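Local coordinates for polyketide synthase (Lyngbya majuscula 19L, PDB 3QIT), which probably releases the finished chain in curacin A biosynthesis, as a decarboxylating thioesterase that forms the product's terminal alkene, at residues F81-Q95 / L108-I120. Residues are numbered along the deposited sequence; the frame is centred on the assembly and turned at random. Where two conformers were deposited one is given.
Sequences FLAQIDRVIQELPDQ and LATAIASVRPKKI
Two neighbouring helices of the alpha/beta hydrolase fold pack here: I85, I89 and L82 of helix 78-91 meet I112, L108 and A111 of helix 104-115, which follows the probable nucleophile elbow. The short segments cross at -59°, their axes 10.0 Å apart at closest approach. I112 is a knob in a hole formed by L82, I85, D86 and I89. With CG1 anti to the backbone N (chi1 -158°), it brings CG1 to 3.6 Å from I89 CD1, while its CD1 rests on D86 CB. Nearer the elbow the backbones come within 6.4 Å, L82 CA to L108 CA; in the conformer described, L82 CD2 meets the A111 methyl CB at 3.6 Å and touches L108 CD2. L108 CB meets I85 CD1.

Beyond this apolar core, just past the helix end, R116 grips D86 side-on. Its NE donates to D86 OD1 at 2.9 Å and its NH2 to OD2, both nearly straight and on the syn sides, with the two planes 23° apart. Q90 NE2 donates to the backbone carbonyl D86 O and, weakly, D86 OD1. R116 NH1 makes a second salt bridge, to D149 of the second subunit, so an alanine here would probably leave both carboxylates without their shared cation and weaken a link between subunits. Further along, the long aliphatic part of K119 covers I89, its CD pressed to 3.5 Å from I89 CG2.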
# COMPACT_ATOMS: atom_id res chain seq x y z
N PHE B 81 -7.41 1.39 -3.68
CA PHE B 81 -8.70 1.39 -4.39
C PHE B 81 -9.87 1.78 -3.50
O PHE B 81 -10.82 2.46 -3.95
CB PHE B 81 -8.99 0.03 -5.05
CG PHE B 81 -8.00 -0.33 -6.15
CD1 PHE B 81 -7.63 0.60 -7.12
CD2 PHE B 81 -7.49 -1.63 -6.25
CE1 PHE B 81 -6.75 0.28 -8.15
CE2 PHE B 81 -6.59 -1.97 -7.28
CZ PHE B 81 -6.22 -1.01 -8.23
N LEU B 82 -9.85 1.34 -2.24
CA LEU B 82 -10.92 1.70 -1.32
C LEU B 82 -10.94 3.20 -1.06
O LEU B 82 -12.00 3.82 -1.03
CB LEU B 82 -10.79 0.94 -0.01
CG LEU B 82 -11.24 -0.50 -0.11
CD1 LEU B 82 -10.96 -1.23 1.21
CD2 LEU B 82 -12.72 -0.58 -0.48
N ALA B 83 -9.76 3.79 -0.87
CA ALA B 83 -9.68 5.23 -0.65
C ALA B 83 -10.19 6.00 -1.88
O ALA B 83 -10.78 7.07 -1.76
CB ALA B 83 -8.21 5.66 -0.30
N GLN B 84 -9.87 5.48 -3.07
CA GLN B 84 -10.31 6.07 -4.32
C GLN B 84 -11.83 6.05 -4.39
O GLN B 84 -12.45 7.05 -4.75
CB GLN B 84 -9.72 5.28 -5.52
CG GLN B 84 -10.08 5.89 -6.88
CD GLN B 84 -9.76 4.96 -8.07
OE1 GLN B 84 -9.10 3.92 -7.94
NE2 GLN B 84 -10.22 5.37 -9.25
N ILE B 85 -12.43 4.89 -4.09
CA ILE B 85 -13.92 4.79 -4.10
C ILE B 85 -14.57 5.73 -3.04
O ILE B 85 -15.55 6.40 -3.33
CB ILE B 85 -14.40 3.35 -3.96
CG1 ILE B 85 -13.98 2.54 -5.17
CG2 ILE B 85 -15.96 3.29 -3.78
CD1 ILE B 85 -14.02 1.05 -4.95
N ASP B 86 -14.00 5.78 -1.84
CA ASP B 86 -14.45 6.72 -0.78
C ASP B 86 -14.40 8.16 -1.30
O ASP B 86 -15.34 8.94 -1.11
CB ASP B 86 -13.57 6.58 0.46
CG ASP B 86 -14.25 7.06 1.76
OD1 ASP B 86 -15.50 7.01 1.87
OD2 ASP B 86 -13.50 7.46 2.68
N ARG B 87 -13.30 8.52 -1.97
CA ARG B 87 -13.20 9.86 -2.56
C ARG B 87 -14.31 10.14 -3.59
O ARG B 87 -14.88 11.23 -3.60
CB ARG B 87 -11.82 10.05 -3.20
CG ARG B 87 -11.64 11.40 -3.87
CD ARG B 87 -11.71 12.52 -2.83
NE ARG B 87 -11.60 13.84 -3.43
CZ ARG B 87 -12.64 14.55 -3.87
NH1 ARG B 87 -13.88 14.06 -3.77
NH2 ARG B 87 -12.45 15.75 -4.40
N VAL B 88 -14.61 9.15 -4.44
CA VAL B 88 -15.67 9.29 -5.44
C VAL B 88 -17.02 9.50 -4.76
O VAL B 88 -17.80 10.38 -5.16
CB VAL B 88 -15.75 8.03 -6.36
CG1 VAL B 88 -16.98 8.14 -7.26
CG2 VAL B 88 -14.48 7.91 -7.24
N ILE B 89 -17.29 8.74 -3.70
CA ILE B 89 -18.55 8.91 -2.95
C ILE B 89 -18.66 10.31 -2.37
O ILE B 89 -19.74 10.94 -2.43
CB ILE B 89 -18.71 7.85 -1.87
CG1 ILE B 89 -18.95 6.50 -2.54
CG2 ILE B 89 -19.93 8.17 -0.95
CD1 ILE B 89 -18.70 5.30 -1.64
N GLN B 90 -17.56 10.82 -1.83
CA GLN B 90 -17.55 12.17 -1.26
C GLN B 90 -17.89 13.22 -2.32
O GLN B 90 -18.40 14.30 -2.00
CB GLN B 90 -16.20 12.52 -0.59
CG GLN B 90 -15.69 11.56 0.50
CD GLN B 90 -16.76 11.06 1.48
OE1 GLN B 90 -17.42 11.84 2.17
NE2 GLN B 90 -16.90 9.73 1.56
N GLU B 91 -17.64 12.90 -3.58
CA GLU B 91 -17.90 13.81 -4.69
C GLU B 91 -19.36 13.76 -5.15
O GLU B 91 -19.84 14.70 -5.78
CB GLU B 91 -16.94 13.51 -5.85
CG GLU B 91 -16.84 14.59 -6.93
CD GLU B 91 -16.12 15.86 -6.49
OE1 GLU B 91 -15.62 15.93 -5.34
OE2 GLU B 91 -16.08 16.81 -7.30
N LEU B 92 -20.06 12.67 -4.84
CA LEU B 92 -21.44 12.48 -5.27
C LEU B 92 -22.40 13.16 -4.30
O LEU B 92 -21.99 13.53 -3.20
CB LEU B 92 -21.76 10.97 -5.43
CG LEU B 92 -20.90 10.27 -6.49
CD1 LEU B 92 -21.15 8.75 -6.48
CD2 LEU B 92 -21.13 10.86 -7.89
N PRO B 93 -23.66 13.36 -4.73
CA PRO B 93 -24.66 13.98 -3.84
C PRO B 93 -24.80 13.23 -2.52
O PRO B 93 -24.56 12.02 -2.47
CB PRO B 93 -25.95 13.87 -4.65
CG PRO B 93 -25.50 13.96 -6.06
CD PRO B 93 -24.19 13.18 -6.09
N ASP B 94 -25.17 13.96 -1.47
CA ASP B 94 -25.37 13.39 -0.14
C ASP B 94 -26.77 12.78 0.02
O ASP B 94 -27.61 13.31 0.76
CB ASP B 94 -25.09 14.48 0.91
CG ASP B 94 -25.04 13.92 2.33
OD1 ASP B 94 -24.91 12.69 2.51
OD2 ASP B 94 -25.14 14.74 3.28
N GLN B 95 -27.00 11.69 -0.71
CA GLN B 95 -28.25 10.91 -0.69
C GLN B 95 -27.83 9.44 -0.81
O GLN B 95 -26.97 9.13 -1.64
CB GLN B 95 -29.13 11.24 -1.89
CG GLN B 95 -29.70 12.66 -1.95
CD GLN B 95 -30.61 12.98 -0.78
OE1 GLN B 95 -31.38 12.12 -0.32
NE2 GLN B 95 -30.53 14.21 -0.29
N LEU B 108 -14.65 -4.80 -3.30
CA LEU B 108 -14.46 -3.39 -2.92
C LEU B 108 -15.75 -2.73 -2.44
O LEU B 108 -15.74 -1.95 -1.48
CB LEU B 108 -13.81 -2.56 -4.03
CG LEU B 108 -12.35 -2.98 -4.32
CD1 LEU B 108 -11.93 -2.46 -5.72
CD2 LEU B 108 -11.40 -2.47 -3.25
N ALA B 109 -16.84 -3.06 -3.12
CA ALA B 109 -18.15 -2.56 -2.75
C ALA B 109 -18.52 -3.01 -1.35
O ALA B 109 -19.06 -2.22 -0.58
CB ALA B 109 -19.19 -3.01 -3.76
N THR B 110 -18.24 -4.27 -1.00
CA THR B 110 -18.56 -4.74 0.36
C THR B 110 -17.77 -3.97 1.42
O THR B 110 -18.28 -3.65 2.50
CB THR B 110 -18.35 -6.27 0.61
OG1 THR B 110 -16.97 -6.63 0.49
CG2 THR B 110 -19.18 -7.10 -0.35
N ALA B 111 -16.52 -3.67 1.12
CA ALA B 111 -15.70 -2.97 2.07
C ALA B 111 -16.19 -1.54 2.26
O ALA B 111 -16.36 -1.08 3.40
CB ALA B 111 -14.24 -3.01 1.66
N ILE B 112 -16.52 -0.87 1.18
CA ILE B 112 -16.99 0.51 1.32
C ILE B 112 -18.37 0.59 2.01
O ILE B 112 -18.59 1.47 2.82
CB ILE B 112 -16.89 1.34 0.02
CG1 ILE B 112 -16.85 2.85 0.33
CG2 ILE B 112 -18.03 1.07 -0.90
CD1 ILE B 112 -15.53 3.35 0.91
N ALA B 113 -19.24 -0.39 1.73
CA ALA B 113 -20.54 -0.48 2.39
C ALA B 113 -20.40 -0.77 3.87
O ALA B 113 -21.23 -0.35 4.66
CB ALA B 113 -21.44 -1.55 1.71
N SER B 114 -19.34 -1.47 4.25
CA SER B 114 -19.07 -1.76 5.67
C SER B 114 -18.62 -0.51 6.41
O SER B 114 -18.95 -0.33 7.59
CB SER B 114 -18.08 -2.93 5.84
OG SER B 114 -16.73 -2.54 5.63
N VAL B 115 -17.90 0.36 5.70
CA VAL B 115 -17.36 1.60 6.24
C VAL B 115 -18.35 2.78 6.21
O VAL B 115 -18.40 3.57 7.16
CB VAL B 115 -16.04 1.99 5.52
CG1 VAL B 115 -15.55 3.40 5.92
CG2 VAL B 115 -14.96 0.95 5.79
N ARG B 116 -19.12 2.89 5.13
CA ARG B 116 -20.03 4.01 4.94
C ARG B 116 -21.48 3.53 4.75
O ARG B 116 -22.13 3.88 3.75
CB ARG B 116 -19.64 4.80 3.69
CG ARG B 116 -18.16 5.22 3.61
CD ARG B 116 -17.82 6.20 4.73
NE ARG B 116 -16.45 6.69 4.61
CZ ARG B 116 -15.70 7.11 5.63
NH1 ARG B 116 -16.16 7.06 6.88
NH2 ARG B 116 -14.47 7.56 5.39
N PRO B 117 -22.01 2.73 5.70
CA PRO B 117 -23.35 2.18 5.48
C PRO B 117 -24.45 3.21 5.26
O PRO B 117 -25.38 2.94 4.50
CB PRO B 117 -23.61 1.38 6.77
CG PRO B 117 -22.70 1.97 7.78
CD PRO B 117 -21.46 2.29 6.99
N LYS B 118 -24.37 4.37 5.90
CA LYS B 118 -25.45 5.36 5.77
C LYS B 118 -25.55 5.91 4.34
O LYS B 118 -26.59 6.43 3.94
CB LYS B 118 -25.28 6.50 6.78
CG LYS B 118 -25.28 6.04 8.22
CD LYS B 118 -25.05 7.22 9.15
CE LYS B 118 -25.04 6.80 10.62
NZ LYS B 118 -23.76 6.13 10.99
N LYS B 119 -24.48 5.75 3.57
CA LYS B 119 -24.44 6.25 2.21
C LYS B 119 -25.05 5.30 1.18
O LYS B 119 -25.21 5.67 0.01
CB LYS B 119 -22.99 6.61 1.83
CG LYS B 119 -22.48 7.80 2.68
CD LYS B 119 -21.05 8.20 2.35
CE LYS B 119 -20.51 9.24 3.34
NZ LYS B 119 -21.28 10.52 3.31
N ILE B 120 -25.42 4.10 1.60
CA ILE B 120 -25.76 3.03 0.64
C ILE B 120 -27.20 2.59 0.83
O ILE B 120 -27.56 2.02 1.87
CB ILE B 120 -24.85 1.78 0.77
CG1 ILE B 120 -23.34 2.12 0.81
CG2 ILE B 120 -25.16 0.76 -0.34
CD1 ILE B 120 -22.81 3.00 -0.33
O HOH W 1 -24.09 8.94 -0.28